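PDB 3NF4: acyl-CoA dehydrogenase from Mycobacterium thermoresistibile, which probably catalyses the FAD-dependent alpha,beta-dehydrogenation of acyl-CoA thioesters, as in the acyl-CoA dehydrogenase family, and holds bound FAD in this structure. Local coordinates for residues A246-R251 / R318-Q323. Numbering follows the deposited sequence.
Sequences ALDSGR and RPYSQQ
Asp-248, in the first turns of helix 247-274, meets Ser-321 and Tyr-320, the CA atoms of Asp-248 and Ser-321 being 5.8 Å apart. The hydroxyl of Ser-321 sits astride the carboxylate: OG lies 2.9 Å from both OD1 and OD2 of Asp-248. OD2 is also joined to the backbone through a water, which donates to it over 3.2 Å and accepts from Tyr-320 N at 3.0 Å. With CG of Asp-248 anti to its carbonyl carbon (chi1 -70°), the carboxylate is carried over one face of the Tyr-320 ring, OD2 standing 4.1 Å above the plane, somewhat offset toward the rim. On the same face, but closer to the plane, CB of Asp-248 packs against the phenol end, 3.6 Å from Tyr-320 CZ and 3.5 Å from its OH. Tyr-320 is the N-cap residue of helix 321-346, and the Asp-248 carboxylate lies beside this helix start, where the dipole would probably stabilise its negative charge. In the second shell, Arg-314 NH1 makes weak hydrogen bonds to Tyr-320 OH and Ser-249 OG. The contact joins an early turn of helix 247-274 to the N-terminus of helix 321-346 in the C-terminal helical domain, with helix 289-315 alongside through Arg-313 against Tyr-320.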
ATOM      1  N   ALA A 246     -27.126  -6.953  16.373  1.00 64.10           N
ATOM      2  CA  ALA A 246     -26.832  -5.521  16.282  1.00 62.18           C
ATOM      3  C   ALA A 246     -25.545  -5.156  15.468  1.00 60.53           C
ATOM      4  O   ALA A 246     -25.343  -3.990  15.130  1.00 59.22           O
ATOM      5  CB  ALA A 246     -26.790  -4.919  17.667  1.00 61.77           C
ATOM      6  N   LEU A 247     -24.714  -6.153  15.132  1.00 60.80           N
ATOM      7  CA  LEU A 247     -23.365  -5.925  14.545  1.00 59.69           C
ATOM      8  C   LEU A 247     -23.426  -5.182  13.205  1.00 59.27           C
ATOM      9  O   LEU A 247     -22.726  -4.163  13.011  1.00 57.98           O
ATOM     10  CB  LEU A 247     -22.568  -7.244  14.388  1.00 59.87           C
ATOM     11  CG  LEU A 247     -22.117  -8.026  15.643  1.00 60.88           C
ATOM     12  CD1 LEU A 247     -21.534  -9.401  15.293  1.00 59.42           C
ATOM     13  CD2 LEU A 247     -21.138  -7.235  16.514  1.00 59.23           C
ATOM     14  N   ASP A 248     -24.271  -5.696  12.304  1.00 59.45           N
ATOM     15  CA  ASP A 248     -24.480  -5.130  10.976  1.00 59.26           C
ATOM     16  C   ASP A 248     -24.829  -3.630  11.024  1.00 58.34           C
ATOM     17  O   ASP A 248     -24.235  -2.817  10.282  1.00 56.70           O
ATOM     18  CB  ASP A 248     -25.545  -5.935  10.211  1.00 60.74           C
ATOM     19  CG  ASP A 248     -25.053  -7.343   9.796  1.00 64.39           C
ATOM     20  OD1 ASP A 248     -23.919  -7.730  10.153  1.00 66.31           O
ATOM     21  OD2 ASP A 248     -25.805  -8.081   9.098  1.00 69.49           O
ATOM     22  N   SER A 249     -25.750  -3.267  11.920  1.00 58.19           N
ATOM     23  CA  SER A 249     -26.186  -1.870  12.070  1.00 57.82           C
ATOM     24  C   SER A 249     -25.114  -0.956  12.634  1.00 56.10           C
ATOM     25  O   SER A 249     -24.954   0.160  12.168  1.00 55.85           O
ATOM     26  CB  SER A 249     -27.440  -1.761  12.955  1.00 59.08           C
ATOM     27  OG  SER A 249     -28.536  -2.380  12.312  1.00 61.70           O
ATOM     28  N   GLY A 250     -24.404  -1.422  13.655  1.00 54.95           N
ATOM     29  CA  GLY A 250     -23.346  -0.625  14.256  1.00 52.90           C
ATOM     30  C   GLY A 250     -22.168  -0.390  13.316  1.00 50.68           C
ATOM     31  O   GLY A 250     -21.585   0.709  13.288  1.00 49.67           O
ATOM     32  N   ARG A 251     -21.816  -1.416  12.551  1.00 49.41           N
ATOM     33  CA  ARG A 251     -20.705  -1.301  11.629  1.00 48.37           C
ATOM     34  C   ARG A 251     -20.985  -0.232  10.535  1.00 47.63           C
ATOM     35  O   ARG A 251     -20.082   0.512  10.192  1.00 47.24           O
ATOM     36  CB  ARG A 251     -20.302  -2.684  11.065  1.00 49.02           C
ATOM     37  CG  ARG A 251     -19.766  -3.658  12.133  1.00 48.51           C
ATOM     38  CD  ARG A 251     -19.725  -5.145  11.663  1.00 50.44           C
ATOM     39  NE  ARG A 251     -18.909  -5.966  12.576  1.00 52.94           N
ATOM     40  CZ  ARG A 251     -18.904  -7.309  12.651  1.00 53.57           C
ATOM     41  NH1 ARG A 251     -19.670  -8.042  11.862  1.00 50.11           N
ATOM     42  NH2 ARG A 251     -18.113  -7.925  13.536  1.00 53.96           N
ATOM     43  N   ARG A 318     -32.835  -7.235   2.435  1.00 66.80           N
ATOM     44  CA  ARG A 318     -31.940  -8.295   1.938  1.00 66.56           C
ATOM     45  C   ARG A 318     -30.679  -8.524   2.804  1.00 64.93           C
ATOM     46  O   ARG A 318     -30.369  -7.700   3.663  1.00 64.16           O
ATOM     47  CB  ARG A 318     -31.565  -8.001   0.489  1.00 66.16           C
ATOM     48  CG  ARG A 318     -32.741  -8.234  -0.464  1.00 69.79           C
ATOM     49  CD  ARG A 318     -32.595  -7.427  -1.730  1.00 72.83           C
ATOM     50  NE  ARG A 318     -31.554  -7.951  -2.604  1.00 74.31           N
ATOM     51  CZ  ARG A 318     -31.379  -7.549  -3.856  1.00 76.10           C
ATOM     52  NH1 ARG A 318     -32.172  -6.604  -4.356  1.00 77.39           N
ATOM     53  NH2 ARG A 318     -30.415  -8.079  -4.605  1.00 74.24           N
ATOM     54  N   PRO A 319     -29.975  -9.662   2.607  1.00 64.65           N
ATOM     55  CA  PRO A 319     -28.717  -9.891   3.344  1.00 63.59           C
ATOM     56  C   PRO A 319     -27.667  -8.792   3.079  1.00 61.29           C
ATOM     57  O   PRO A 319     -27.475  -8.387   1.937  1.00 60.42           O
ATOM     58  CB  PRO A 319     -28.230 -11.249   2.802  1.00 64.36           C
ATOM     59  CG  PRO A 319     -29.094 -11.547   1.589  1.00 64.93           C
ATOM     60  CD  PRO A 319     -30.378 -10.859   1.840  1.00 65.69           C
ATOM     61  N   TYR A 320     -27.020  -8.302   4.130  1.00 59.74           N
ATOM     62  CA  TYR A 320     -26.082  -7.179   3.986  1.00 58.64           C
ATOM     63  C   TYR A 320     -24.870  -7.236   4.960  1.00 57.71           C
ATOM     64  O   TYR A 320     -24.160  -6.260   5.159  1.00 56.11           O
ATOM     65  CB  TYR A 320     -26.824  -5.834   4.048  1.00 57.63           C
ATOM     66  CG  TYR A 320     -27.285  -5.449   5.421  1.00 58.73           C
ATOM     67  CD1 TYR A 320     -28.348  -6.110   6.030  1.00 60.19           C
ATOM     68  CD2 TYR A 320     -26.666  -4.417   6.113  1.00 59.00           C
ATOM     69  CE1 TYR A 320     -28.778  -5.764   7.287  1.00 61.56           C
ATOM     70  CE2 TYR A 320     -27.090  -4.057   7.381  1.00 61.01           C
ATOM     71  CZ  TYR A 320     -28.150  -4.734   7.963  1.00 62.22           C
ATOM     72  OH  TYR A 320     -28.584  -4.388   9.227  1.00 64.19           O
ATOM     73  N   SER A 321     -24.654  -8.415   5.526  1.00 58.57           N
ATOM     74  CA  SER A 321     -23.614  -8.674   6.504  1.00 58.38           C
ATOM     75  C   SER A 321     -22.183  -8.516   5.958  1.00 56.43           C
ATOM     76  O   SER A 321     -21.401  -7.768   6.536  1.00 55.29           O
ATOM     77  CB  SER A 321     -23.797 -10.082   7.049  1.00 60.17           C
ATOM     78  OG  SER A 321     -23.800 -10.048   8.457  1.00 63.57           O
ATOM     79  N   GLN A 322     -21.850  -9.231   4.875  1.00 55.38           N
ATOM     80  CA  GLN A 322     -20.554  -9.106   4.225  1.00 54.39           C
ATOM     81  C   GLN A 322     -20.280  -7.643   3.864  1.00 52.06           C
ATOM     82  O   GLN A 322     -19.196  -7.122   4.128  1.00 50.27           O
ATOM     83  CB  GLN A 322     -20.472  -9.934   2.927  1.00 55.47           C
ATOM     84  CG  GLN A 322     -20.151 -11.427   3.056  1.00 59.37           C
ATOM     85  CD  GLN A 322     -18.724 -11.741   3.563  1.00 61.71           C
ATOM     86  OE1 GLN A 322     -18.454 -11.672   4.778  1.00 62.05           O
ATOM     87  NE2 GLN A 322     -17.832 -12.139   2.641  1.00 58.52           N
ATOM     88  N   GLN A 323     -21.289  -7.001   3.276  1.00 51.03           N
ATOM     89  CA  GLN A 323     -21.162  -5.679   2.705  1.00 49.73           C
ATOM     90  C   GLN A 323     -21.015  -4.612   3.779  1.00 49.20           C
ATOM     91  O   GLN A 323     -20.349  -3.578   3.557  1.00 49.08           O
ATOM     92  CB  GLN A 323     -22.322  -5.400   1.743  1.00 50.53           C
ATOM     93  CG  GLN A 323     -22.337  -6.366   0.531  1.00 52.11           C
ATOM     94  CD  GLN A 323     -23.252  -7.588   0.680  1.00 56.29           C
ATOM     95  OE1 GLN A 323     -23.734  -7.921   1.777  1.00 57.67           O
ATOM     96  NE2 GLN A 323     -23.505  -8.266  -0.449  1.00 56.08           N
TER
HETATM   97  O   HOH W   1     -27.726  -9.379   6.877  1.00 38.12           O